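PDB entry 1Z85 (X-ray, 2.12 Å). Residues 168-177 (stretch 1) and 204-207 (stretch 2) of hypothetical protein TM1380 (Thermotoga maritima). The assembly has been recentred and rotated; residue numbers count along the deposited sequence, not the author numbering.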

# COMPACT_ATOMS: atom_id res chain seq x y z
N ASP B 168 -16.72 0.00 -1.47
CA ASP B 168 -17.52 1.21 -1.74
C ASP B 168 -17.99 1.94 -0.45
O ASP B 168 -18.59 3.01 -0.52
CB ASP B 168 -18.73 0.89 -2.65
CG ASP B 168 -18.33 0.33 -4.04
OD1 ASP B 168 -17.15 0.48 -4.46
OD2 ASP B 168 -19.21 -0.25 -4.72
N ALA B 169 -17.70 1.35 0.71
CA ALA B 169 -17.92 2.00 2.01
C ALA B 169 -16.89 1.53 3.05
O ALA B 169 -16.66 0.34 3.22
CB ALA B 169 -19.33 1.70 2.51
N SER B 170 -16.26 2.47 3.77
CA SER B 170 -15.51 2.09 4.98
C SER B 170 -16.50 1.99 6.15
O SER B 170 -17.48 2.75 6.23
CB SER B 170 -14.36 3.07 5.28
OG SER B 170 -13.32 2.45 6.05
N GLN B 171 -16.28 1.01 7.02
CA GLN B 171 -17.04 0.86 8.26
C GLN B 171 -15.93 0.74 9.28
O GLN B 171 -14.74 0.77 8.91
N ASN B 172 -16.29 0.58 10.55
CA ASN B 172 -15.23 0.55 11.55
C ASN B 172 -14.45 -0.76 11.70
O ASN B 172 -14.91 -1.72 12.31
CB ASN B 172 -15.70 1.01 12.91
CG ASN B 172 -14.54 1.53 13.75
OD1 ASN B 172 -14.68 1.77 14.96
ND2 ASN B 172 -13.37 1.71 13.11
N LEU B 173 -13.24 -0.74 11.15
CA LEU B 173 -12.31 -1.86 11.21
C LEU B 173 -11.81 -2.07 12.61
O LEU B 173 -11.71 -3.18 13.08
CB LEU B 173 -11.12 -1.59 10.29
CG LEU B 173 -10.01 -2.65 10.17
CD1 LEU B 173 -10.53 -3.94 9.55
CD2 LEU B 173 -8.85 -2.09 9.37
N LEU B 174 -11.46 -0.98 13.28
CA LEU B 174 -10.84 -1.06 14.59
C LEU B 174 -11.80 -1.48 15.69
O LEU B 174 -11.36 -1.80 16.80
CB LEU B 174 -10.22 0.28 14.96
CG LEU B 174 -9.12 0.82 14.06
CD1 LEU B 174 -8.53 2.05 14.71
CD2 LEU B 174 -8.06 -0.19 13.79
N ASP B 175 -13.11 -1.42 15.43
CA ASP B 175 -14.10 -1.92 16.39
C ASP B 175 -14.30 -3.44 16.24
O ASP B 175 -14.71 -4.08 17.19
CB ASP B 175 -15.45 -1.19 16.22
N ALA B 176 -13.99 -3.99 15.07
CA ALA B 176 -14.31 -5.39 14.76
C ALA B 176 -13.70 -6.38 15.74
O ALA B 176 -12.58 -6.19 16.22
CB ALA B 176 -13.88 -5.73 13.38
N ASN B 177 -14.48 -7.42 16.06
CA ASN B 177 -13.94 -8.53 16.82
C ASN B 177 -13.10 -9.45 15.94
O ASN B 177 -13.53 -9.84 14.84
CB ASN B 177 -15.02 -9.36 17.45
CG ASN B 177 -14.44 -10.47 18.27
OD1 ASN B 177 -13.84 -10.22 19.32
ND2 ASN B 177 -14.56 -11.68 17.79
N THR B 204 -21.43 -12.12 8.24
CA THR B 204 -20.10 -11.56 8.43
C THR B 204 -20.23 -10.19 9.01
O THR B 204 -21.35 -9.68 9.18
CB THR B 204 -19.28 -11.46 7.11
OG1 THR B 204 -19.58 -10.24 6.42
CG2 THR B 204 -19.54 -12.66 6.16
N THR B 205 -19.06 -9.60 9.29
CA THR B 205 -18.94 -8.26 9.86
C THR B 205 -18.35 -7.31 8.79
O THR B 205 -17.25 -7.55 8.30
CB THR B 205 -18.01 -8.30 11.10
OG1 THR B 205 -18.63 -9.06 12.13
CG2 THR B 205 -17.64 -6.87 11.62
N ILE B 206 -19.06 -6.23 8.46
CA ILE B 206 -18.65 -5.39 7.30
C ILE B 206 -17.88 -4.06 7.66
O ILE B 206 -18.25 -3.32 8.57
CB ILE B 206 -19.83 -5.17 6.31
CG1 ILE B 206 -20.64 -6.49 6.14
CG2 ILE B 206 -19.30 -4.65 4.95
CD1 ILE B 206 -21.59 -6.58 4.90
N VAL B 207 -16.80 -3.80 6.90
CA VAL B 207 -15.89 -2.67 7.12
C VAL B 207 -15.40 -2.03 5.78
O VAL B 207 -15.73 -2.47 4.66
CB VAL B 207 -14.65 -3.11 8.01
CG1 VAL B 207 -15.08 -3.98 9.22
CG2 VAL B 207 -13.58 -3.84 7.18

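Two segments can lie side by side without a hydrogen bond between them, the contact resting instead on packing, and residues 168-177 and 204-207 of TM1380 illustrate the principle: no such bond links the atoms modelled, and the two bury a modest 251 Å² in total. Stretch 2 begins at Thr204, which stays out of reach, its OG1 hydrogen-bonded elsewhere in the structure. Thr205, in the short strand, directs its CA-to-CB bond toward stretch 1, and with chi1 in the m rotamer its CG2 lies 4.3 Å from CB of Ala176. Methyl thus faces methyl, a loose contact suited to two small side chains. Ala176 is tied into its own turn by a hydrogen bond from its N to O of Leu173 (3.1 Å). Ile206 contributes little, since the end of its side chain leads away. Val207 does most of the work, with 110 Å² covered. Its compact branches serve two neighbours: CG1 lies 3.8 Å from O of Asn172, and CG2 packs 3.9 Å from CD1 of buried Leu173, an apolar contact. Its backbone comes close as well, with C 3.4 Å from N of Gln171, whose side chain is not modelled beyond CA. O of Val207 and O of Ala169 approach to 3.3 Å, but as two acceptors they form no bond.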